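PDB 6HOX: binding domain (Hc) of Paraclostridial Mosquitocidal Protein 1 from Paraclostridium bifermentans, which serves as the receptor-binding part of a botulinum-like neurotoxin that targets Anopheles mosquitoes, directing the toxin to host nerve cells. Local coordinates for residues A[103-106]-A[107-110]; A[426-429]-A[430-434]. All coordinates share one frame; numbering follows the deposited sequence.

Contact 1 of 2, residues A[103-106]-A[107-110]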
loop_
_atom_site.group_PDB
_atom_site.type_symbol
_atom_site.label_atom_id
_atom_site.label_comp_id
_atom_site.label_asym_id
_atom_site.label_seq_id
_atom_site.Cartn_x
_atom_site.Cartn_y
_atom_site.Cartn_z
ATOM N N ASN A 103 -17.392 -5.520 10.547
ATOM C CA ASN A 103 -16.940 -6.540 11.512
ATOM C C ASN A 103 -15.957 -5.946 12.530
ATOM O O ASN A 103 -15.926 -6.423 13.666
ATOM C CB ASN A 103 -16.295 -7.759 10.855
ATOM C CG ASN A 103 -17.211 -8.436 9.867
ATOM O OD1 ASN A 103 -17.672 -7.801 8.919
ATOM N ND2 ASN A 103 -17.466 -9.716 10.067
ATOM N N ASP A 104 -15.186 -4.921 12.126
ATOM C CA ASP A 104 -14.209 -4.268 12.979
ATOM C C ASP A 104 -14.853 -3.436 14.093
ATOM O O ASP A 104 -14.152 -3.042 15.030
ATOM C CB ASP A 104 -13.304 -3.317 12.204
ATOM C CG ASP A 104 -12.353 -3.998 11.238
ATOM O OD1 ASP A 104 -11.968 -5.181 11.491
ATOM O OD2 ASP A 104 -11.996 -3.330 10.243
ATOM N N PHE A 105 -16.152 -3.128 13.986
ATOM C CA PHE A 105 -16.798 -2.187 14.914
ATOM C C PHE A 105 -17.104 -2.898 16.240
ATOM O O PHE A 105 -17.317 -2.243 17.255
ATOM C CB PHE A 105 -18.004 -1.515 14.251
ATOM C CG PHE A 105 -17.669 -0.257 13.486
ATOM C CD1 PHE A 105 -17.028 -0.319 12.260
ATOM C CD2 PHE A 105 -17.974 0.997 14.001
ATOM C CE1 PHE A 105 -16.712 0.838 11.562
ATOM C CE2 PHE A 105 -17.663 2.155 13.302
ATOM C CZ PHE A 105 -17.033 2.072 12.079
ATOM N N ILE A 106 -17.073 -4.235 16.234
ATOM C CA ILE A 106 -17.172 -5.031 17.447
ATOM C C ILE A 106 -15.966 -4.745 18.357
ATOM O O ILE A 106 -16.019 -5.044 19.530
ATOM C CB ILE A 106 -17.296 -6.536 17.141
ATOM C CG1 ILE A 106 -17.807 -7.307 18.361
ATOM C CG2 ILE A 106 -15.979 -7.117 16.649
ATOM C CD1 ILE A 106 -17.952 -8.795 18.137
ATOM N N ASP A 107 -14.901 -4.160 17.799
ATOM C CA ASP A 107 -13.687 -3.828 18.519
ATOM C C ASP A 107 -13.532 -2.309 18.637
ATOM O O ASP A 107 -12.430 -1.818 18.890
ATOM C CB ASP A 107 -12.468 -4.438 17.819
ATOM C CG ASP A 107 -12.432 -5.942 17.935
ATOM O OD1 ASP A 107 -12.722 -6.438 19.047
ATOM O OD2 ASP A 107 -12.129 -6.604 16.917
ATOM N N LEU A 108 -14.636 -1.570 18.482
ATOM C CA LEU A 108 -14.612 -0.120 18.553
ATOM C C LEU A 108 -14.075 0.280 19.933
ATOM O O LEU A 108 -14.516 -0.249 20.940
ATOM C CB LEU A 108 -16.032 0.405 18.304
ATOM C CG LEU A 108 -16.220 1.924 18.282
ATOM C CD1 LEU A 108 -15.071 2.634 17.587
ATOM C CD2 LEU A 108 -17.531 2.291 17.607
ATOM N N GLY A 109 -13.063 1.155 19.947
ATOM C CA GLY A 109 -12.514 1.716 21.169
ATOM C C GLY A 109 -11.647 0.734 21.945
ATOM O O GLY A 109 -11.124 1.098 23.006
ATOM N N ILE A 110 -11.461 -0.483 21.411
ATOM C CA ILE A 110 -10.684 -1.547 22.077
ATOM C C ILE A 110 -9.350 -1.743 21.341
ATOM O O ILE A 110 -9.355 -2.101 20.162
ATOM C CB ILE A 110 -11.507 -2.850 22.124
ATOM C CG1 ILE A 110 -12.791 -2.679 22.944
ATOM C CG2 ILE A 110 -10.670 -4.015 22.639
ATOM C CD1 ILE A 110 -13.937 -3.525 22.444
HETATM O O HOH W 1 -10.981 -5.523 14.553
#

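Contact 2 of 2, residues A[426-429]-A[430-434]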
loop_
_atom_site.group_PDB
_atom_site.type_symbol
_atom_site.label_atom_id
_atom_site.label_comp_id
_atom_site.label_asym_id
_atom_site.label_seq_id
_atom_site.Cartn_x
_atom_site.Cartn_y
_atom_site.Cartn_z
ATOM N N ASP A 426 -0.447 22.069 -11.610
ATOM C CA ASP A 426 -1.081 22.170 -10.304
ATOM C C ASP A 426 -1.556 20.781 -9.853
ATOM O O ASP A 426 -1.664 19.831 -10.648
ATOM C CB ASP A 426 -2.202 23.211 -10.289
ATOM C CG ASP A 426 -3.311 22.997 -11.302
ATOM O OD1 ASP A 426 -3.926 21.914 -11.306
ATOM O OD2 ASP A 426 -3.576 23.945 -12.061
ATOM N N LEU A 427 -1.837 20.679 -8.553
ATOM C CA LEU A 427 -2.146 19.411 -7.889
ATOM C C LEU A 427 -3.289 18.667 -8.596
ATOM O O LEU A 427 -3.191 17.471 -8.789
ATOM C CB LEU A 427 -2.519 19.696 -6.430
ATOM C CG LEU A 427 -2.721 18.458 -5.554
ATOM C CD1 LEU A 427 -1.423 17.680 -5.398
ATOM C CD2 LEU A 427 -3.272 18.840 -4.187
ATOM N N LYS A 428 -4.366 19.379 -8.948
ATOM C CA LYS A 428 -5.563 18.794 -9.561
ATOM C C LYS A 428 -5.190 18.095 -10.881
ATOM O O LYS A 428 -5.658 16.993 -11.166
ATOM C CB LYS A 428 -6.611 19.888 -9.784
ATOM C CG LYS A 428 -7.909 19.441 -10.447
ATOM C CD LYS A 428 -8.540 20.480 -11.373
ATOM C CE LYS A 428 -7.731 20.728 -12.634
ATOM N NZ LYS A 428 -8.511 21.409 -13.695
ATOM N N LYS A 429 -4.334 18.737 -11.686
ATOM C CA LYS A 429 -3.970 18.224 -12.997
ATOM C C LYS A 429 -3.049 17.020 -12.833
ATOM O O LYS A 429 -3.231 16.039 -13.525
ATOM C CB LYS A 429 -3.317 19.315 -13.842
ATOM C CG LYS A 429 -4.292 20.382 -14.299
ATOM C CD LYS A 429 -3.658 21.437 -15.156
ATOM C CE LYS A 429 -4.209 22.825 -14.895
ATOM N NZ LYS A 429 -5.686 22.845 -14.866
ATOM N N HIS A 430 -2.064 17.128 -11.932
ATOM C CA HIS A 430 -1.233 15.975 -11.553
ATOM C C HIS A 430 -2.155 14.808 -11.184
ATOM O O HIS A 430 -1.976 13.720 -11.701
ATOM C CB HIS A 430 -0.221 16.288 -10.429
ATOM C CG HIS A 430 1.114 16.780 -10.895
ATOM N ND1 HIS A 430 1.933 17.565 -10.102
ATOM C CD2 HIS A 430 1.768 16.633 -12.069
ATOM C CE1 HIS A 430 3.030 17.878 -10.765
ATOM N NE2 HIS A 430 2.956 17.315 -11.975
ATOM N N THR A 431 -3.159 15.058 -10.327
ATOM C CA THR A 431 -4.100 14.041 -9.837
ATOM C C THR A 431 -4.819 13.346 -11.016
ATOM O O THR A 431 -4.943 12.123 -11.015
ATOM C CB THR A 431 -5.058 14.661 -8.800
ATOM O OG1 THR A 431 -4.323 15.075 -7.643
ATOM C CG2 THR A 431 -6.129 13.716 -8.316
ATOM N N LYS A 432 -5.275 14.122 -12.018
ATOM C CA LYS A 432 -6.005 13.606 -13.189
ATOM C C LYS A 432 -5.130 12.753 -14.123
ATOM O O LYS A 432 -5.683 12.074 -15.023
ATOM C CB LYS A 432 -6.532 14.738 -14.079
ATOM C CG LYS A 432 -7.567 15.655 -13.459
ATOM C CD LYS A 432 -8.374 16.419 -14.480
ATOM C CE LYS A 432 -7.594 17.478 -15.223
ATOM N NZ LYS A 432 -8.174 17.706 -16.574
ATOM N N THR A 433 -3.804 12.817 -13.970
ATOM C CA THR A 433 -2.857 12.083 -14.827
ATOM C C THR A 433 -2.271 10.847 -14.122
ATOM O O THR A 433 -1.461 10.134 -14.707
ATOM C CB THR A 433 -1.736 12.995 -15.343
ATOM O OG1 THR A 433 -1.002 13.532 -14.241
ATOM C CG2 THR A 433 -2.268 14.130 -16.193
ATOM N N ASN A 434 -2.741 10.554 -12.909
ATOM C CA ASN A 434 -2.279 9.395 -12.142
ATOM C C ASN A 434 -3.343 8.307 -12.206
ATOM O O ASN A 434 -4.509 8.574 -11.972
ATOM C CB ASN A 434 -1.993 9.752 -10.686
ATOM C CG ASN A 434 -0.782 10.640 -10.517
ATOM O OD1 ASN A 434 0.191 10.521 -11.256
ATOM N ND2 ASN A 434 -0.808 11.488 -9.504
#

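Contact 1 of 2, residues A[103-106]-A[107-110]
With CG of Leu108 swung opposite its own backbone N (chi1 -178°), the leucine branch reaches back along the chain to Phe105, where CD2 of Leu108 lies 3.9 Å from CD2 of the ring. The two side chains approach at a slant, one methyl against one ring carbon. In Asp107 a chi1 of -70° keeps CG beside the backbone N, and OD2 comes 3.9 Å from the CG2 methyl of Ile106. The backbone bonds between these residues are those of a 3-10 turn, i to i+3: Asp107 N donates to Asp104 O at 3.1 Å, and Leu108 N to Phe105 O at 3.0 Å. The short 3-10 segment then runs straight into a type II beta turn from Asp107 to Ile110, closed by Ile110 N to Asp107 O at 3.0 Å, with Gly109 supplying the positive phi (75°) at the third position. This lies in the loop between strands 89-96 and 112-113 of the concanavalin-like N-terminal receptor-binding region. One water ties the two acids together, donating to Asp104 OD1 at 3.2 Å and to Asp107 OD2 at 2.8 Å, which probably eases the repulsion between neighbouring carboxylates. Asp107 is buried, and its two oxygens also take the backbone N-H groups of Arg213 and Asn214, while Asp104 OD2 accepts from Asn101 N. Phe105 also touches Val298, which belongs to the C-terminal receptor-binding region.

Contact 2 of 2, residues A[426-429]-A[430-434]
Lys429 and His430, adjacent at the middle of helix 427-432, bury the most surface here, followed by Lys428 one step earlier. His430 N donates to Asp426 O at 3.0 Å, the first alpha-helical i to i+4 link. The imidazole NE2 of His430 is hydrogen-bonded to Tyr422 O, and its ring meets the Tyr422 ring with the planes at about 55°. Lys429 belongs to the start of the helix: its N-H donates to Asp426 OD1 at 3.2 Å, so that Asp426 is the N-cap. The lysine chain leaves with CG beside its own backbone N (chi1 -71°) and bends at chi3 and chi4, which brings NZ round to OD2 of the same aspartate in a long salt bridge of 3.7 Å. Lys428 runs side by side with Lys432, both pointing the same way, their CE atoms 4.2 Å apart; Lys432 N closes the backbone link to Lys428 O. With NZ of Lys428 4.7 Å from NZ of Lys432, the like charges probably raise the cost of protonating both, though Lys432 NZ has Tyr418 OH as a partner. At the first turn, Leu427 O is gripped twice, by Thr431 N and by Thr431 OG1, the latter at 2.9 Å from above the carbonyl plane. At the C-terminal end, Thr433 OG1 returns to His430 O at 2.7 Å. The helix packs against helix 416-420, where Tyr418 touches Lys429 and Thr433, and past Thr433 the chain enters strand 435-438, Asn434 already bonding through its backbone to Gln268 beyond strand 263-267.

How the contacts relate
From the N terminus, contact 1 comes first, folding up part of the loop that carries the chain from strand 89-96, in the nine-stranded sheet of the concanavalin-like region, to strand 112-113 in the five-stranded one. More than 300 residues later, contact 2 forms the short helix between helix 416-420 and strand 435-438 in the C-terminal region, which belongs to the trefoil clan. The two are in series, neither nested nor crossing, and each closes only a local turn. Their centres lie about 36 Å apart and their nearest atoms about 26 Å apart; each lies within its own receptor-binding region.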